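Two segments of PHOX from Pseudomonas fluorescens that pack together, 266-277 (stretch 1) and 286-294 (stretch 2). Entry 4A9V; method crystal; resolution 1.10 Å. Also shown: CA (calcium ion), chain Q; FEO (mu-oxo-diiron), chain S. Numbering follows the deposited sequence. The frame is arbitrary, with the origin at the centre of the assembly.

Stretch 1 (266-277) ALGRFKHENAAL
Stretch 2, residues 286-294: VVYMGDDER

How do the two backbones run past each other? They are antiparallel, in two short ladders whose register shifts by one residue between them. In the first, Ala-276 and Tyr-288 form a hydrogen-bonded pair: Ala-276 N donates to Tyr-288 O (2.9 Å, 176°) and Tyr-288 N returns a bond to Ala-276 O (2.9 Å). Leu-277 then faces Val-287 as a non-hydrogen-bonded pair, with CA atoms 4.8 Å apart. Both strands are extended, with phi/psi -94/117 at Ala-276 and -87/138 at Tyr-288. Side chains alternate, so Ala-276 CB meets Tyr-288 CB at 4.2 Å on one face, while Leu-277 CD1 meets Val-287 CG2 at 4.1 Å on the other. The second ladder is a single bridge between His-272 and Asp-291, flanked by bonds from Asp-292 N to Lys-271 O (3.0 Å) and from Glu-273 N to Gly-290 O (3.1 Å).

What does Met-289, which gives up the largest area (97 Å²), pack against? Its m, t, m side chain (-66°, 175°, -72°) lies among residues of the first stretch. CB touches Phe-270 CZ at 3.9 Å, at the edge of a ring set by chi1 50° (p) and chi2 91°. SD lies 4.0 Å from Leu-267 CB and reaches the edge of the His-272 ring, 3.7 Å from His-272 CE1. Leu-267 is m, p (-83°, 60°), and His-272 has chi1 -70° (m) and chi2 -89°. His-272 is held from its far nitrogen, NE2 donating to Gly-268 O at 2.7 Å. Nearby, Ala-275 CB packs on Val-287 CG1 at 3.6 Å, extending the apolar contact; Val-287 is t.

How does Lys-271, with 75 Å² of its surface covered, bind three successive residues? At phi/psi -89/77 its backbone reaches Asp-291 and Asp-292: Lys-271 N donates to Asp-291 OD1 (2.9 Å, 140°), and its O accepts from Asp-292 N. Its side chain, m then t, t, t, is fully extended, carrying NZ to a salt bridge with Glu-293 OE1 at 3.0 Å. Phe-270, with 68 Å² covered, brings CB within 3.4 Å of Asp-291 OD2. Asp-291 and Glu-293 both have chi1 near 180° (t).

What joins the stretches besides direct contacts? Between the ladders, water 1 donates to Asn-274 O (2.8 Å) and Gly-290 O (3.0 Å) and lies 2.9 Å from His-272 ND1; water 2 accepts from Asn-274 N (3.0 Å) and Gly-290 N (2.8 Å). A metal joins them too. Glu-273 OE1 and Asp-292 OD2 each bind FE2 of the mu-oxo-diiron group at 2.0 Å, which explains why these two carboxylate oxygens, OE1 of Glu-273 and OD2 of Asp-292, can sit 3.3 Å apart. Glu-273, with chi1 -176° (t) and chi2 93°, also binds the calcium ion through OE2 at 2.3 Å; Asp-292 has chi1 179° (t).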

# COMPACT_ATOMS: atom_id res chain seq x y z
N ALA A 266 -6.06 -8.54 -15.24
CA ALA A 266 -7.51 -8.49 -15.04
C ALA A 266 -7.90 -7.55 -13.91
O ALA A 266 -9.05 -7.12 -13.83
CB ALA A 266 -8.08 -9.88 -14.79
N LEU A 267 -6.97 -7.24 -13.01
CA LEU A 267 -7.25 -6.37 -11.87
C LEU A 267 -7.03 -4.89 -12.19
O LEU A 267 -7.31 -4.03 -11.36
CB LEU A 267 -6.43 -6.79 -10.64
CG LEU A 267 -7.00 -7.95 -9.81
CD1 LEU A 267 -7.17 -9.23 -10.62
CD2 LEU A 267 -6.12 -8.19 -8.59
N GLY A 268 -6.64 -4.59 -13.43
CA GLY A 268 -6.60 -3.21 -13.91
C GLY A 268 -5.29 -2.50 -13.61
O GLY A 268 -4.54 -2.90 -12.71
N ARG A 269 -5.02 -1.45 -14.39
CA ARG A 269 -3.80 -0.65 -14.25
C ARG A 269 -4.15 0.72 -13.69
O ARG A 269 -4.99 1.44 -14.25
CB ARG A 269 -3.11 -0.51 -15.61
CG ARG A 269 -1.92 0.43 -15.59
CD ARG A 269 -1.13 0.31 -16.88
NE ARG A 269 -0.18 1.40 -17.06
CZ ARG A 269 -0.48 2.57 -17.61
NH1 ARG A 269 -1.71 2.84 -18.01
NH2 ARG A 269 0.45 3.51 -17.69
N PHE A 270 -3.51 1.08 -12.58
CA PHE A 270 -3.69 2.36 -11.90
C PHE A 270 -2.66 2.38 -10.77
O PHE A 270 -1.74 1.55 -10.75
CB PHE A 270 -5.15 2.61 -11.44
CG PHE A 270 -5.79 1.48 -10.67
CD1 PHE A 270 -5.70 1.42 -9.28
CD2 PHE A 270 -6.68 0.62 -11.30
CE1 PHE A 270 -6.40 0.47 -8.56
CE2 PHE A 270 -7.38 -0.33 -10.59
CZ PHE A 270 -7.27 -0.39 -9.22
N LYS A 271 -2.70 3.40 -9.92
CA LYS A 271 -1.70 3.55 -8.88
C LYS A 271 -2.16 2.80 -7.62
O LYS A 271 -2.75 3.37 -6.70
CB LYS A 271 -1.38 5.03 -8.64
CG LYS A 271 -0.84 5.66 -9.91
CD LYS A 271 -0.35 7.09 -9.75
CE LYS A 271 -0.01 7.65 -11.12
NZ LYS A 271 0.42 9.08 -11.07
N HIS A 272 -2.01 1.48 -7.68
CA HIS A 272 -2.57 0.58 -6.68
C HIS A 272 -1.95 0.80 -5.32
O HIS A 272 -0.73 0.69 -5.19
CB HIS A 272 -2.30 -0.86 -7.08
CG HIS A 272 -3.08 -1.33 -8.27
ND1 HIS A 272 -4.30 -1.90 -8.15
CD2 HIS A 272 -2.75 -1.38 -9.61
CE1 HIS A 272 -4.73 -2.28 -9.36
NE2 HIS A 272 -3.79 -1.96 -10.25
N GLU A 273 -2.78 0.95 -4.29
CA GLU A 273 -2.29 0.99 -2.91
C GLU A 273 -2.21 -0.42 -2.34
O GLU A 273 -1.13 -0.97 -2.18
CB GLU A 273 -3.15 1.89 -2.04
CG GLU A 273 -2.60 2.03 -0.63
CD GLU A 273 -1.70 3.23 -0.44
OE1 GLU A 273 -1.73 4.13 -1.32
OE2 GLU A 273 -0.99 3.28 0.60
N ASN A 274 -3.36 -1.02 -2.01
CA ASN A 274 -3.39 -2.40 -1.52
C ASN A 274 -4.48 -3.21 -2.22
O ASN A 274 -5.13 -2.74 -3.15
CB ASN A 274 -3.45 -2.49 0.03
CG ASN A 274 -4.86 -2.54 0.59
OD1 ASN A 274 -5.78 -1.92 0.06
ND2 ASN A 274 -5.00 -3.17 1.75
N ALA A 275 -4.61 -4.46 -1.80
CA ALA A 275 -5.51 -5.40 -2.44
C ALA A 275 -6.16 -6.24 -1.34
O ALA A 275 -5.51 -7.08 -0.73
CB ALA A 275 -4.74 -6.28 -3.41
N ALA A 276 -7.40 -5.90 -1.00
CA ALA A 276 -8.08 -6.48 0.15
C ALA A 276 -8.93 -7.67 -0.28
O ALA A 276 -9.87 -7.51 -1.06
CB ALA A 276 -8.96 -5.43 0.82
N LEU A 277 -8.60 -8.85 0.22
CA LEU A 277 -9.29 -10.08 -0.18
C LEU A 277 -10.58 -10.28 0.59
O LEU A 277 -10.62 -10.15 1.81
CB LEU A 277 -8.38 -11.29 0.02
CG LEU A 277 -7.56 -11.73 -1.19
CD1 LEU A 277 -8.43 -12.36 -2.26
CD2 LEU A 277 -6.73 -10.59 -1.75
N VAL A 286 -12.83 -11.97 -4.19
CA VAL A 286 -13.09 -10.55 -4.33
C VAL A 286 -11.84 -9.80 -3.88
O VAL A 286 -11.23 -10.15 -2.86
CB VAL A 286 -14.31 -10.13 -3.48
CG1 VAL A 286 -14.56 -8.63 -3.57
CG2 VAL A 286 -15.54 -10.92 -3.90
N VAL A 287 -11.44 -8.81 -4.66
CA VAL A 287 -10.29 -7.98 -4.33
C VAL A 287 -10.68 -6.50 -4.42
O VAL A 287 -10.97 -6.01 -5.50
CB VAL A 287 -9.10 -8.25 -5.27
CG1 VAL A 287 -7.87 -7.50 -4.76
CG2 VAL A 287 -8.83 -9.74 -5.41
N TYR A 288 -10.77 -5.83 -3.28
CA TYR A 288 -11.04 -4.38 -3.25
C TYR A 288 -9.72 -3.61 -3.36
O TYR A 288 -8.73 -3.99 -2.73
CB TYR A 288 -11.76 -3.98 -1.96
CG TYR A 288 -13.13 -4.58 -1.79
CD1 TYR A 288 -14.23 -4.04 -2.45
CD2 TYR A 288 -13.36 -5.62 -0.90
CE1 TYR A 288 -15.50 -4.55 -2.25
CE2 TYR A 288 -14.63 -6.14 -0.70
CZ TYR A 288 -15.70 -5.58 -1.36
OH TYR A 288 -16.98 -6.07 -1.17
N MET A 289 -9.71 -2.54 -4.15
CA MET A 289 -8.48 -1.85 -4.52
C MET A 289 -8.68 -0.35 -4.60
O MET A 289 -9.53 0.12 -5.37
CB MET A 289 -7.99 -2.35 -5.88
CG MET A 289 -7.56 -3.80 -5.89
SD MET A 289 -7.14 -4.40 -7.54
CE MET A 289 -8.77 -4.49 -8.27
N GLY A 290 -7.78 0.41 -3.99
CA GLY A 290 -7.77 1.86 -4.13
C GLY A 290 -6.72 2.33 -5.11
O GLY A 290 -5.67 1.70 -5.27
N ASP A 291 -7.00 3.46 -5.77
CA ASP A 291 -6.07 4.17 -6.65
C ASP A 291 -5.67 5.47 -5.97
O ASP A 291 -6.49 6.38 -5.85
CB ASP A 291 -6.79 4.47 -7.98
CG ASP A 291 -5.91 5.10 -9.02
OD1 ASP A 291 -4.68 5.21 -8.82
OD2 ASP A 291 -6.45 5.44 -10.10
N ASP A 292 -4.45 5.53 -5.42
CA ASP A 292 -4.08 6.67 -4.58
C ASP A 292 -3.61 7.85 -5.42
O ASP A 292 -2.42 8.04 -5.67
CB ASP A 292 -3.03 6.28 -3.55
CG ASP A 292 -2.61 7.46 -2.70
OD1 ASP A 292 -3.26 8.53 -2.80
OD2 ASP A 292 -1.65 7.33 -1.92
N GLU A 293 -4.57 8.68 -5.79
CA GLU A 293 -4.29 9.99 -6.35
C GLU A 293 -5.51 10.85 -6.08
O GLU A 293 -6.62 10.33 -5.96
CB GLU A 293 -3.99 9.87 -7.85
CG GLU A 293 -3.53 11.16 -8.49
CD GLU A 293 -2.96 10.99 -9.88
OE1 GLU A 293 -2.36 9.94 -10.19
OE2 GLU A 293 -3.07 11.95 -10.67
N ARG A 294 -5.31 12.15 -5.92
CA ARG A 294 -6.42 13.05 -5.65
C ARG A 294 -7.45 12.92 -6.76
O ARG A 294 -7.12 13.09 -7.93
CB ARG A 294 -5.95 14.50 -5.56
CG ARG A 294 -5.09 14.80 -4.34
CD ARG A 294 -4.67 16.26 -4.33
NE ARG A 294 -3.39 16.46 -4.99
CZ ARG A 294 -2.22 16.37 -4.37
NH1 ARG A 294 -2.17 16.13 -3.06
NH2 ARG A 294 -1.10 16.32 -5.08
CA CA Q . 0.60 4.46 1.80
FE1 FEO S . 2.55 4.22 -1.29
FE2 FEO S . -0.55 5.77 -1.31
O FEO S . 1.10 5.24 -0.47
O HOH W 1 -5.05 -1.18 -5.49
O HOH W 2 -6.14 -0.00 -1.80
O HOH W 3 3.19 3.99 0.76
O HOH W 4 1.27 2.03 1.85
O HOH W 5 1.85 4.08 3.91
O HOH W 6 2.12 6.60 1.81
O HOH W 7 3.46 6.30 -1.25